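Local coordinates for protein phosphoribosylaminoimidazole carboxylase (Treponema denticola, PDB 5C5D) that catalyses the reversible carboxylation of 5-aminoimidazole ribonucleotide with carbon dioxide to 4-carboxy-5-aminoimidazole ribonucleotide in purine biosynthesis, at residues D[1-6]-D[126-131]; D[15-20]-D[115-120]; D[29-34]-D[56-61]; D[48-53]-D[74-79]; D[52-55]-D[61-64]. The protein carries 1 engineered substitution. One frame throughout, in Å; residues are numbered along the deposited sequence.

The five contacts sample an alpha/beta sandwich built on a parallel sheet. Contact 1 is the most buried, carried by apolar side chains with no hydrogen bond across it, and sets the start of strand 4-9, an inner strand, against helix 117-129. Contact 2 takes the other end of that helix to helix 15-27 and is buried only in part. Contact 3, a salt bridge doubled by a bridging water, lies at the surface. Contacts 4 and 5 both use helix 43-54: contact 4 pairs it with helix 72-79 through apolar groups, whereas contact 5 ties its last turn to strand 60-65 by a tyrosine-carboxylate hydrogen bond. Contacts 3 and 5 both end on or just before strand 60-65.

Contact 1 (D[1-6]-D[126-131]); sequences MRPLVI and RIFSLY
One face of the Phe128 ring is covered by Pro3, whose CB stands 3.5 Å from the ring centroid and only 3° off the normal, a CH-pi contact with the carbon over the middle of the ring. Its distances to the six ring carbons are accordingly almost equal, and Pro3 CG follows over the inner part of the ring, 4.0 Å from Phe128 CG. At the edge, in the plane of the ring, sits a methyl group: Val5 CG2 meets Phe128 CE2 at 3.7 Å. The carbonyl oxygen of Leu4 approaches the outer end obliquely, 3.8 Å from Phe128 CZ.

The ring reaches the strand because CG of Phe128 is turned away from its own carbonyl carbon (chi1 -61°), which projects it out from the helix. Pro3 and Val5, two residues apart, thus share one aromatic side chain, while the side chain of Leu4 between them heads away from the helix and packs against Tyr53. All four touching residues are buried, and no hydrogen bond crosses the contact. Leu61 of strand 60-65 and Ile135 of helix 133-157 also pack on Phe128, and Tyr131 of a second subunit touches both Pro3 and Phe128.

Apolar packing of a helix on the start of an inner strand of a parallel sheet is characteristic of the three-layered alpha/beta sandwich of AIR carboxylases, here close to a subunit interface.

Contact 2 (D[15-20]-D[115-120]); sequences MGHAEK and LEPKNA
Pro117, the first residue of helix 117-129, fits against one side of helix 15-27, between His17 and Lys20; both helices belong to the same outer layer of the alpha/beta sandwich. The tight part of the contact is the buried proline ring itself. Its CB lies 3.8 Å from Lys20 CB, and the root of the lysine and the ring lie side by side, pointing the same way. The imidazole of His17 meets the CD-CG side of the ring, crossing the proline at about a right angle, with His17 CE1 3.9 Å from Pro117 CD. CG of His17 is anti to the backbone N (chi1 -172°), a setting that swings the ring across toward the neighbouring helix.

The looser side belongs to the lysine beyond its CB. Lys20 is exposed and its chain runs on extended, touching the proline once more where Lys20 CD lies 4.0 Å from Pro117 CG. Its ammonium does not pair with the nearest acid across the contact: Lys20 NZ and Glu116 OE1 are 6.4 Å apart, and Glu116 instead forms a salt bridge with Arg68 of a fourth subunit.

The histidine is held more firmly. Its side chain is about 5 Å from that of the substrate-binding Asp14, and its NE2 is hydrogen-bonded to the carbonyl O of Cys87.

Contact 3 (D[29-34]-D[56-61]); sequences GIEYAI and LDRPKL
Glu31 and Arg58 form a salt bridge, with Arg58 NH2 donating to Glu31 OE1 at 2.8 Å along a nearly straight path (169° at the hydrogen). Glu31 OE1 lies in the guanidinium plane, at its edge, but the arginine comes at the carboxylate from well above its plane, the two flat groups being turned 64° against each other. Glu31 reaches across on an extended chain (chi1 -174°).

Water-mediated bonding adds a second link. Water 1 donates to Glu31 OE2 at 2.6 Å and accepts from Arg58 NH1 at 2.9 Å, so each carboxylate oxygen is tied to a different guanidinium nitrogen.

In the parallel sheet of the alpha/beta sandwich, strand 4-9 runs between strands 31-36 and 60-65, and the bridge spans its beginning. Arg58 also gives hydrogen bonds from NE to the carbonyl O of Arg2 and from NH2 to that of Pro3, which would fix the rotation of the guanidinium; NH2 thus serves both Pro3 O and Glu31.

Side-chain to backbone bonds brace the turn before strand 60-65, where Asp57 centres an inverse gamma turn. Lys60 NZ donates to Leu56 O at 3.0 Å and to Arg58 O at 2.9 Å, each met almost head-on.

Contact 4 (D[48-53]-D[74-79]); sequences SMLKEY and GFVDGF
Leu50 and Phe79 carry most of this contact, their side chains sliding past each other in opposite directions. Leu50 CB lies 3.8 Å from Phe79 CD2, oblique to the ring, and Leu50 CD1 is equally close to that ring carbon. Farther out, the aliphatic chain of Lys51 crosses Phe79 at about a right angle, with Lys51 CG 3.7 Å from Phe79 CZ and Lys51 CE in the ring plane at its edge. The fit to Val76 is looser, its CG2 being 4.2 Å from Leu50 CD1.

Phe79 reaches helix 43-54 because its CG is anti to the backbone N (chi1 -171°). The lysine, exposed to solvent, contributes its methylenes at the solvent side, whereas Leu50 and Val76 are buried. The short helical segments lie 11.1 Å apart at closest approach, with a signed crossing angle of -42°, and no hydrogen bond joins them.

Beneath the helix pair, Tyr62 of strand 60-65 packs on both Leu50 and Val76, and Val76 also touches Thr64 and Leu8. Val47, one turn earlier in helix 43-54, packs on Phe79 as well. Helices 43-54 and 72-79 therefore lie side by side on one face of the parallel sheet, flanking strand 60-65 in the chain.

Contact 5 (D[52-55]-D[61-64]); sequences EYEA and LYIT
This is a helix-to-strand contact with a single side-chain hydrogen bond, made where the last turn of helix 43-54 lies over strand 60-65 in the parallel sheet. The chain leaves the helix, turns and enters this strand, so the contact closes the second half of a beta-alpha-beta crossover that starts at strand 31-36; strand 4-9 lies between the two strands.

Tyr62, buried, points its ring from the strand toward the helix, and its hydroxyl donates to Glu54 OE2 at 2.7 Å. The oxygen receives it through the anti lone pair, on the side away from Glu54 OE1. Glu54 starts off across the helix surface rather than toward the sheet, but a bend in its chain (chi2 -67°) carries the carboxylate round to the tyrosine. Glu54 OE2 sits at the ring edge, near its plane, 3.3 Å from Tyr62 CE1; carboxylate and ring planes are 52° apart.

The other carboxylate oxygen, Glu54 OE1, makes a salt bridge with Lys81, so both oxygens have partners and the group is fixed from two directions. The nearby ammonium probably favours the charged carboxylate.

Tyr62 also packs on Ile6 and Val80. Beside the hydrogen bond, the helix meets the phenol through carbon: the ring of Tyr53 leads away from Tyr62, its hydroxyl bonded to Arg35, and it is Tyr53 CB that meets the phenol end, 3.3 Å from Tyr62 OH.

Contact 1 (D[1-6]-D[126-131])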
# COMPACT_ATOMS: atom_id res chain seq x y z
N MET D 1 -5.35 -46.45 8.11
CA MET D 1 -5.96 -46.16 6.79
C MET D 1 -5.28 -44.97 6.12
O MET D 1 -4.53 -44.21 6.74
CB MET D 1 -7.46 -45.87 6.94
CG MET D 1 -8.25 -45.85 5.60
SD MET D 1 -10.03 -45.71 5.78
CE MET D 1 -10.49 -45.56 4.05
N ARG D 2 -5.54 -44.84 4.84
CA ARG D 2 -4.87 -43.89 3.97
C ARG D 2 -5.21 -42.44 4.33
O ARG D 2 -6.22 -42.17 4.97
CB ARG D 2 -5.27 -44.18 2.52
CG ARG D 2 -5.01 -45.64 2.07
CD ARG D 2 -3.53 -46.02 2.13
NE ARG D 2 -2.71 -45.14 1.30
CZ ARG D 2 -1.47 -44.75 1.59
NH1 ARG D 2 -0.88 -45.15 2.70
NH2 ARG D 2 -0.83 -43.94 0.76
N PRO D 3 -4.35 -41.52 3.91
CA PRO D 3 -4.62 -40.11 4.18
C PRO D 3 -5.91 -39.59 3.55
O PRO D 3 -6.42 -40.17 2.59
CB PRO D 3 -3.40 -39.41 3.58
CG PRO D 3 -2.28 -40.43 3.73
CD PRO D 3 -2.98 -41.73 3.42
N LEU D 4 -6.42 -38.50 4.12
CA LEU D 4 -7.62 -37.83 3.63
C LEU D 4 -7.41 -36.32 3.72
O LEU D 4 -6.95 -35.83 4.74
CB LEU D 4 -8.85 -38.23 4.46
CG LEU D 4 -10.13 -37.53 4.06
CD1 LEU D 4 -10.49 -37.93 2.64
CD2 LEU D 4 -11.26 -37.87 5.02
N VAL D 5 -7.76 -35.59 2.68
CA VAL D 5 -7.73 -34.15 2.72
C VAL D 5 -9.15 -33.65 2.55
O VAL D 5 -9.80 -33.97 1.57
CB VAL D 5 -6.86 -33.54 1.62
CG1 VAL D 5 -6.96 -32.02 1.63
CG2 VAL D 5 -5.41 -33.96 1.77
N ILE D 6 -9.61 -32.86 3.51
CA ILE D 6 -10.93 -32.29 3.44
C ILE D 6 -10.75 -30.88 2.92
O ILE D 6 -10.11 -30.06 3.56
CB ILE D 6 -11.63 -32.25 4.81
CG1 ILE D 6 -11.80 -33.67 5.38
CG2 ILE D 6 -12.95 -31.52 4.68
CD1 ILE D 6 -10.60 -34.21 6.17
N ARG D 126 3.34 -33.27 0.98
CA ARG D 126 4.64 -33.31 1.66
C ARG D 126 4.50 -33.44 3.16
O ARG D 126 5.40 -33.97 3.82
CB ARG D 126 5.47 -32.08 1.25
CG ARG D 126 5.82 -32.19 -0.23
CD ARG D 126 6.47 -30.94 -0.78
NE ARG D 126 7.83 -30.80 -0.32
CZ ARG D 126 8.58 -29.74 -0.58
NH1 ARG D 126 8.08 -28.73 -1.27
NH2 ARG D 126 9.83 -29.68 -0.11
N ILE D 127 3.37 -33.00 3.72
CA ILE D 127 3.08 -33.24 5.14
C ILE D 127 2.88 -34.73 5.39
O ILE D 127 3.52 -35.29 6.30
CB ILE D 127 1.86 -32.43 5.61
CG1 ILE D 127 2.29 -30.98 5.84
CG2 ILE D 127 1.27 -33.02 6.88
CD1 ILE D 127 1.19 -30.00 5.86
N PHE D 128 2.08 -35.41 4.57
CA PHE D 128 1.90 -36.86 4.75
C PHE D 128 3.20 -37.60 4.48
O PHE D 128 3.46 -38.65 5.09
CB PHE D 128 0.80 -37.42 3.85
CG PHE D 128 -0.57 -36.84 4.09
CD1 PHE D 128 -1.19 -36.92 5.34
CD2 PHE D 128 -1.26 -36.24 3.05
CE1 PHE D 128 -2.47 -36.40 5.54
CE2 PHE D 128 -2.53 -35.72 3.25
CZ PHE D 128 -3.13 -35.79 4.49
N SER D 129 4.03 -37.05 3.60
CA SER D 129 5.23 -37.76 3.16
C SER D 129 6.27 -37.95 4.25
O SER D 129 7.16 -38.78 4.09
CB SER D 129 5.88 -37.03 1.98
OG SER D 129 6.72 -35.99 2.46
N LEU D 130 6.19 -37.18 5.34
CA LEU D 130 7.10 -37.39 6.49
C LEU D 130 6.96 -38.81 7.07
O LEU D 130 7.90 -39.34 7.69
CB LEU D 130 6.83 -36.36 7.59
CG LEU D 130 6.91 -34.87 7.25
CD1 LEU D 130 6.91 -34.09 8.57
CD2 LEU D 130 8.06 -34.49 6.37
N TYR D 131 5.79 -39.43 6.87
CA TYR D 131 5.53 -40.77 7.41
C TYR D 131 5.06 -41.77 6.35
O TYR D 131 4.96 -42.98 6.62
CB TYR D 131 4.48 -40.70 8.52
CG TYR D 131 4.92 -39.94 9.75
CD1 TYR D 131 5.46 -40.61 10.84
CD2 TYR D 131 4.79 -38.57 9.85
CE1 TYR D 131 5.87 -39.95 11.95
CE2 TYR D 131 5.20 -37.90 11.00
CZ TYR D 131 5.73 -38.59 12.04
OH TYR D 131 6.14 -37.92 13.19

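Contact 2 (D[15-20]-D[115-120])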
# COMPACT_ATOMS: atom_id res chain seq x y z
N MET D 15 -15.86 -22.97 -6.03
CA MET D 15 -15.72 -24.37 -6.41
C MET D 15 -14.57 -24.57 -7.41
O MET D 15 -13.82 -25.54 -7.31
CB MET D 15 -17.04 -24.89 -6.98
CG MET D 15 -17.05 -26.34 -7.43
SD MET D 15 -16.67 -27.52 -6.09
CE MET D 15 -18.07 -27.27 -5.02
N GLY D 16 -14.39 -23.62 -8.32
CA GLY D 16 -13.32 -23.74 -9.30
C GLY D 16 -11.94 -23.81 -8.67
O GLY D 16 -11.08 -24.58 -9.09
N HIS D 17 -11.74 -23.00 -7.64
CA HIS D 17 -10.50 -22.97 -6.87
C HIS D 17 -10.30 -24.29 -6.13
O HIS D 17 -9.24 -24.90 -6.19
CB HIS D 17 -10.58 -21.78 -5.91
CG HIS D 17 -9.32 -21.50 -5.17
ND1 HIS D 17 -8.25 -20.85 -5.75
CD2 HIS D 17 -8.97 -21.72 -3.88
CE1 HIS D 17 -7.29 -20.70 -4.85
NE2 HIS D 17 -7.71 -21.21 -3.70
N ALA D 18 -11.35 -24.76 -5.50
CA ALA D 18 -11.30 -26.05 -4.82
C ALA D 18 -10.96 -27.18 -5.81
O ALA D 18 -10.22 -28.10 -5.47
CB ALA D 18 -12.62 -26.34 -4.13
N GLU D 19 -11.52 -27.13 -7.02
CA GLU D 19 -11.28 -28.17 -8.00
C GLU D 19 -9.82 -28.22 -8.43
O GLU D 19 -9.28 -29.30 -8.72
CB GLU D 19 -12.19 -27.98 -9.22
CG GLU D 19 -13.64 -28.32 -8.95
CD GLU D 19 -14.59 -27.97 -10.09
OE1 GLU D 19 -14.33 -26.99 -10.83
OE2 GLU D 19 -15.60 -28.68 -10.24
N LYS D 20 -9.18 -27.06 -8.48
CA LYS D 20 -7.76 -27.03 -8.83
C LYS D 20 -6.95 -27.76 -7.80
O LYS D 20 -5.99 -28.45 -8.13
CB LYS D 20 -7.24 -25.61 -8.96
CG LYS D 20 -7.67 -24.95 -10.25
CD LYS D 20 -7.16 -23.55 -10.34
CE LYS D 20 -7.39 -23.00 -11.70
NZ LYS D 20 -6.41 -21.93 -11.92
N LEU D 115 -0.53 -19.66 -1.24
CA LEU D 115 -1.37 -18.96 -2.21
C LEU D 115 -1.89 -19.80 -3.36
O LEU D 115 -3.05 -19.66 -3.75
CB LEU D 115 -0.61 -17.79 -2.81
CG LEU D 115 -0.33 -16.62 -1.88
CD1 LEU D 115 0.20 -15.47 -2.71
CD2 LEU D 115 -1.59 -16.21 -1.15
N GLU D 116 -1.03 -20.59 -3.98
CA GLU D 116 -1.44 -21.28 -5.17
C GLU D 116 -2.09 -22.62 -4.85
O GLU D 116 -1.53 -23.42 -4.09
CB GLU D 116 -0.24 -21.52 -6.08
CG GLU D 116 0.39 -20.29 -6.70
CD GLU D 116 -0.44 -19.68 -7.79
OE1 GLU D 116 -1.27 -20.39 -8.36
OE2 GLU D 116 -0.26 -18.47 -8.07
N PRO D 117 -3.21 -22.92 -5.49
CA PRO D 117 -3.89 -24.20 -5.26
C PRO D 117 -3.01 -25.42 -5.51
O PRO D 117 -3.09 -26.38 -4.72
CB PRO D 117 -5.07 -24.16 -6.24
CG PRO D 117 -4.91 -22.94 -7.06
CD PRO D 117 -3.99 -22.02 -6.36
N LYS D 118 -2.17 -25.42 -6.54
CA LYS D 118 -1.31 -26.58 -6.75
C LYS D 118 -0.33 -26.72 -5.59
O LYS D 118 0.07 -27.85 -5.27
CB LYS D 118 -0.54 -26.47 -8.08
CG LYS D 118 -1.42 -26.67 -9.30
CD LYS D 118 -0.57 -26.70 -10.56
CE LYS D 118 -1.42 -26.77 -11.80
NZ LYS D 118 -0.59 -26.76 -13.03
N ASN D 119 0.07 -25.59 -4.99
CA ASN D 119 1.03 -25.61 -3.88
C ASN D 119 0.34 -26.03 -2.61
O ASN D 119 0.96 -26.63 -1.76
CB ASN D 119 1.73 -24.25 -3.71
CG ASN D 119 2.82 -24.05 -4.75
OD1 ASN D 119 3.30 -25.03 -5.32
ND2 ASN D 119 3.20 -22.80 -5.03
N ALA D 120 -0.95 -25.76 -2.47
CA ALA D 120 -1.64 -26.25 -1.29
C ALA D 120 -1.69 -27.79 -1.34
O ALA D 120 -1.49 -28.49 -0.33
CB ALA D 120 -3.05 -25.67 -1.17

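Contact 3 (D[29-34]-D[56-61])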
# COMPACT_ATOMS: atom_id res chain seq x y z
N GLY D 29 -2.29 -39.21 -5.63
CA GLY D 29 -2.94 -40.41 -5.15
C GLY D 29 -3.56 -40.25 -3.76
O GLY D 29 -3.70 -41.21 -2.99
N ILE D 30 -3.96 -39.03 -3.45
CA ILE D 30 -4.49 -38.67 -2.12
C ILE D 30 -5.99 -38.44 -2.19
O ILE D 30 -6.48 -37.60 -2.96
CB ILE D 30 -3.78 -37.40 -1.57
CG1 ILE D 30 -2.30 -37.69 -1.32
CG2 ILE D 30 -4.46 -36.93 -0.29
CD1 ILE D 30 -1.44 -36.47 -1.13
N GLU D 31 -6.73 -39.20 -1.37
CA GLU D 31 -8.18 -39.04 -1.32
C GLU D 31 -8.52 -37.67 -0.78
O GLU D 31 -7.91 -37.20 0.20
CB GLU D 31 -8.84 -40.12 -0.45
CG GLU D 31 -10.38 -40.05 -0.49
CD GLU D 31 -11.08 -41.14 0.32
OE1 GLU D 31 -10.41 -42.05 0.85
OE2 GLU D 31 -12.31 -41.06 0.41
N TYR D 32 -9.57 -37.07 -1.35
CA TYR D 32 -10.07 -35.77 -0.89
C TYR D 32 -11.60 -35.79 -0.78
O TYR D 32 -12.29 -36.66 -1.35
CB TYR D 32 -9.62 -34.63 -1.83
CG TYR D 32 -10.19 -34.78 -3.21
CD1 TYR D 32 -11.48 -34.36 -3.49
CD2 TYR D 32 -9.43 -35.31 -4.24
CE1 TYR D 32 -12.02 -34.51 -4.75
CE2 TYR D 32 -9.96 -35.45 -5.51
CZ TYR D 32 -11.26 -35.05 -5.75
OH TYR D 32 -11.83 -35.18 -7.00
N ALA D 33 -12.11 -34.87 0.03
CA ALA D 33 -13.53 -34.58 0.10
C ALA D 33 -13.68 -33.09 -0.12
O ALA D 33 -12.87 -32.34 0.35
CB ALA D 33 -14.09 -34.98 1.43
N ILE D 34 -14.71 -32.70 -0.88
CA ILE D 34 -15.02 -31.29 -1.10
C ILE D 34 -16.34 -30.96 -0.45
O ILE D 34 -17.34 -31.62 -0.71
CB ILE D 34 -15.09 -30.95 -2.57
CG1 ILE D 34 -13.73 -31.18 -3.21
CG2 ILE D 34 -15.53 -29.48 -2.75
CD1 ILE D 34 -13.71 -30.97 -4.71
N LEU D 56 -12.69 -39.81 12.30
CA LEU D 56 -12.07 -40.84 11.46
C LEU D 56 -10.62 -41.14 11.89
O LEU D 56 -9.80 -40.23 12.02
CB LEU D 56 -12.09 -40.41 9.99
CG LEU D 56 -13.46 -40.02 9.41
CD1 LEU D 56 -13.28 -39.51 8.00
CD2 LEU D 56 -14.46 -41.14 9.42
N ASP D 57 -10.32 -42.41 12.11
CA ASP D 57 -8.95 -42.79 12.44
C ASP D 57 -8.12 -42.95 11.18
O ASP D 57 -7.86 -44.06 10.72
CB ASP D 57 -8.95 -44.08 13.26
CG ASP D 57 -7.53 -44.55 13.63
OD1 ASP D 57 -6.59 -43.72 13.74
OD2 ASP D 57 -7.37 -45.78 13.81
N ARG D 58 -7.71 -41.82 10.62
CA ARG D 58 -6.80 -41.78 9.50
C ARG D 58 -6.13 -40.42 9.50
O ARG D 58 -6.69 -39.47 10.05
CB ARG D 58 -7.55 -42.01 8.19
CG ARG D 58 -8.57 -40.95 7.87
CD ARG D 58 -9.57 -41.47 6.82
NE ARG D 58 -8.95 -41.59 5.51
CZ ARG D 58 -9.61 -41.82 4.36
NH1 ARG D 58 -10.93 -41.98 4.35
NH2 ARG D 58 -8.92 -41.87 3.22
N PRO D 59 -4.94 -40.32 8.93
CA PRO D 59 -4.26 -39.02 8.87
C PRO D 59 -5.03 -38.06 8.02
O PRO D 59 -5.38 -38.44 6.90
CB PRO D 59 -2.92 -39.34 8.22
CG PRO D 59 -2.83 -40.82 8.14
CD PRO D 59 -4.17 -41.38 8.26
N LYS D 60 -5.32 -36.87 8.52
CA LYS D 60 -6.09 -35.93 7.73
C LYS D 60 -5.55 -34.53 7.80
O LYS D 60 -4.92 -34.14 8.77
CB LYS D 60 -7.55 -35.95 8.15
CG LYS D 60 -7.86 -35.59 9.54
CD LYS D 60 -9.23 -36.24 9.89
CE LYS D 60 -9.29 -36.68 11.30
NZ LYS D 60 -8.32 -37.70 11.62
N LEU D 61 -5.83 -33.80 6.73
CA LEU D 61 -5.58 -32.38 6.65
C LEU D 61 -6.85 -31.69 6.18
O LEU D 61 -7.63 -32.29 5.45
CB LEU D 61 -4.43 -32.05 5.70
CG LEU D 61 -3.05 -32.49 6.16
CD1 LEU D 61 -2.08 -32.27 5.03
CD2 LEU D 61 -2.59 -31.75 7.41
O HOH W 1 -12.98 -42.57 2.43

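Contact 4 (D[48-53]-D[74-79])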
# COMPACT_ATOMS: atom_id res chain seq x y z
N SER D 48 -20.70 -29.56 12.84
CA SER D 48 -21.22 -30.90 12.69
C SER D 48 -20.37 -31.70 11.70
O SER D 48 -20.03 -32.86 11.95
CB SER D 48 -22.68 -30.86 12.26
OG SER D 48 -23.47 -30.51 13.37
N MET D 49 -20.02 -31.06 10.59
CA MET D 49 -19.19 -31.66 9.56
C MET D 49 -17.81 -31.99 10.09
O MET D 49 -17.29 -33.09 9.85
CB MET D 49 -19.07 -30.71 8.38
CG MET D 49 -18.31 -31.24 7.24
SD MET D 49 -17.95 -29.84 6.17
CE MET D 49 -19.63 -29.37 5.76
N LEU D 50 -17.21 -31.03 10.79
CA LEU D 50 -15.87 -31.25 11.32
C LEU D 50 -15.88 -32.40 12.33
O LEU D 50 -14.92 -33.18 12.37
CB LEU D 50 -15.31 -29.99 11.97
CG LEU D 50 -15.08 -28.80 11.05
CD1 LEU D 50 -14.49 -27.63 11.83
CD2 LEU D 50 -14.16 -29.16 9.89
N LYS D 51 -16.93 -32.53 13.14
CA LYS D 51 -16.96 -33.62 14.12
C LYS D 51 -16.95 -34.98 13.42
O LYS D 51 -16.33 -35.93 13.89
CB LYS D 51 -18.17 -33.51 15.05
CG LYS D 51 -18.02 -32.41 16.08
CD LYS D 51 -19.19 -32.38 17.06
CE LYS D 51 -19.06 -31.23 18.05
NZ LYS D 51 -20.31 -31.12 18.87
N GLU D 52 -17.65 -35.07 12.30
CA GLU D 52 -17.68 -36.32 11.54
C GLU D 52 -16.29 -36.68 11.00
O GLU D 52 -15.85 -37.83 11.16
CB GLU D 52 -18.69 -36.23 10.39
CG GLU D 52 -20.14 -36.22 10.86
CD GLU D 52 -21.11 -35.75 9.80
OE1 GLU D 52 -20.68 -35.42 8.68
OE2 GLU D 52 -22.32 -35.71 10.09
N TYR D 53 -15.59 -35.73 10.39
CA TYR D 53 -14.25 -36.00 9.83
C TYR D 53 -13.23 -36.26 10.94
O TYR D 53 -12.37 -37.13 10.82
CB TYR D 53 -13.76 -34.85 8.93
CG TYR D 53 -14.52 -34.81 7.61
CD1 TYR D 53 -14.41 -35.85 6.70
CD2 TYR D 53 -15.33 -33.74 7.31
CE1 TYR D 53 -15.10 -35.82 5.49
CE2 TYR D 53 -16.02 -33.68 6.09
CZ TYR D 53 -15.91 -34.73 5.21
OH TYR D 53 -16.60 -34.69 4.02
N GLY D 74 -9.25 -19.86 10.40
CA GLY D 74 -9.04 -19.85 11.84
C GLY D 74 -10.08 -20.64 12.61
O GLY D 74 -9.76 -21.25 13.62
N PHE D 75 -11.33 -20.59 12.17
CA PHE D 75 -12.41 -21.31 12.83
C PHE D 75 -12.16 -22.79 12.81
O PHE D 75 -12.24 -23.47 13.83
CB PHE D 75 -13.71 -20.97 12.14
CG PHE D 75 -14.91 -21.61 12.75
CD1 PHE D 75 -15.48 -21.08 13.89
CD2 PHE D 75 -15.47 -22.74 12.19
CE1 PHE D 75 -16.60 -21.67 14.46
CE2 PHE D 75 -16.60 -23.33 12.76
CZ PHE D 75 -17.15 -22.79 13.88
N VAL D 76 -11.84 -23.29 11.63
CA VAL D 76 -11.56 -24.71 11.47
C VAL D 76 -10.28 -25.08 12.22
O VAL D 76 -10.24 -26.07 12.93
CB VAL D 76 -11.42 -25.08 10.00
CG1 VAL D 76 -10.93 -26.52 9.82
CG2 VAL D 76 -12.75 -24.87 9.26
N ASP D 77 -9.23 -24.28 12.06
CA ASP D 77 -7.98 -24.54 12.75
C ASP D 77 -8.13 -24.57 14.28
O ASP D 77 -7.49 -25.37 14.98
CB ASP D 77 -6.94 -23.50 12.38
CG ASP D 77 -5.58 -23.94 12.76
OD1 ASP D 77 -4.95 -24.69 11.98
OD2 ASP D 77 -5.15 -23.54 13.87
N GLY D 78 -9.01 -23.73 14.83
CA GLY D 78 -9.24 -23.75 16.26
C GLY D 78 -10.03 -24.95 16.76
O GLY D 78 -10.01 -25.26 17.94
N PHE D 79 -10.73 -25.61 15.85
CA PHE D 79 -11.59 -26.74 16.20
C PHE D 79 -10.87 -28.09 16.08
O PHE D 79 -10.98 -28.94 16.98
CB PHE D 79 -12.83 -26.74 15.31
CG PHE D 79 -13.86 -27.75 15.75
CD1 PHE D 79 -14.82 -27.40 16.68
CD2 PHE D 79 -13.80 -29.05 15.30
CE1 PHE D 79 -15.73 -28.34 17.13
CE2 PHE D 79 -14.71 -30.00 15.75
CZ PHE D 79 -15.67 -29.63 16.66

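Contact 5 (D[52-55]-D[61-64])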
# COMPACT_ATOMS: atom_id res chain seq x y z
N GLU D 52 -17.65 -35.07 12.30
CA GLU D 52 -17.68 -36.32 11.54
C GLU D 52 -16.29 -36.68 11.00
O GLU D 52 -15.85 -37.83 11.16
CB GLU D 52 -18.69 -36.23 10.39
CG GLU D 52 -20.14 -36.22 10.86
CD GLU D 52 -21.11 -35.75 9.80
OE1 GLU D 52 -20.68 -35.42 8.68
OE2 GLU D 52 -22.32 -35.71 10.09
N TYR D 53 -15.59 -35.73 10.39
CA TYR D 53 -14.25 -36.00 9.83
C TYR D 53 -13.23 -36.26 10.94
O TYR D 53 -12.37 -37.13 10.82
CB TYR D 53 -13.76 -34.85 8.93
CG TYR D 53 -14.52 -34.81 7.61
CD1 TYR D 53 -14.41 -35.85 6.70
CD2 TYR D 53 -15.33 -33.74 7.31
CE1 TYR D 53 -15.10 -35.82 5.49
CE2 TYR D 53 -16.02 -33.68 6.09
CZ TYR D 53 -15.91 -34.73 5.21
OH TYR D 53 -16.60 -34.69 4.02
N GLU D 54 -13.37 -35.54 12.05
CA GLU D 54 -12.40 -35.66 13.15
C GLU D 54 -12.42 -37.03 13.83
O GLU D 54 -11.40 -37.47 14.39
CB GLU D 54 -12.66 -34.56 14.19
CG GLU D 54 -12.08 -33.21 13.80
CD GLU D 54 -10.58 -33.21 13.79
OE1 GLU D 54 -9.98 -33.10 14.89
OE2 GLU D 54 -10.00 -33.34 12.68
N ALA D 55 -13.58 -37.69 13.77
CA ALA D 55 -13.78 -39.00 14.35
C ALA D 55 -13.14 -40.13 13.51
O ALA D 55 -13.04 -41.28 13.95
CB ALA D 55 -15.27 -39.24 14.52
N LEU D 61 -5.83 -33.80 6.73
CA LEU D 61 -5.58 -32.38 6.65
C LEU D 61 -6.85 -31.69 6.18
O LEU D 61 -7.63 -32.29 5.45
CB LEU D 61 -4.43 -32.05 5.70
CG LEU D 61 -3.05 -32.49 6.16
CD1 LEU D 61 -2.08 -32.27 5.03
CD2 LEU D 61 -2.59 -31.75 7.41
N TYR D 62 -7.05 -30.45 6.62
CA TYR D 62 -8.11 -29.62 6.09
C TYR D 62 -7.49 -28.50 5.30
O TYR D 62 -6.55 -27.87 5.78
CB TYR D 62 -8.96 -29.06 7.24
CG TYR D 62 -9.62 -30.14 8.06
CD1 TYR D 62 -8.91 -30.81 9.05
CD2 TYR D 62 -10.95 -30.48 7.88
CE1 TYR D 62 -9.51 -31.81 9.81
CE2 TYR D 62 -11.55 -31.45 8.63
CZ TYR D 62 -10.84 -32.11 9.61
OH TYR D 62 -11.41 -33.11 10.37
N ILE D 63 -8.00 -28.26 4.09
CA ILE D 63 -7.60 -27.09 3.30
C ILE D 63 -8.83 -26.20 3.24
O ILE D 63 -9.87 -26.60 2.72
CB ILE D 63 -7.10 -27.47 1.90
CG1 ILE D 63 -5.87 -28.37 2.00
CG2 ILE D 63 -6.78 -26.21 1.09
CD1 ILE D 63 -5.38 -28.88 0.61
N THR D 64 -8.70 -24.98 3.76
CA THR D 64 -9.83 -24.08 3.93
C THR D 64 -9.76 -22.90 2.98
O THR D 64 -8.74 -22.23 2.86
CB THR D 64 -9.90 -23.61 5.38
OG1 THR D 64 -8.59 -23.15 5.76
CG2 THR D 64 -10.38 -24.76 6.26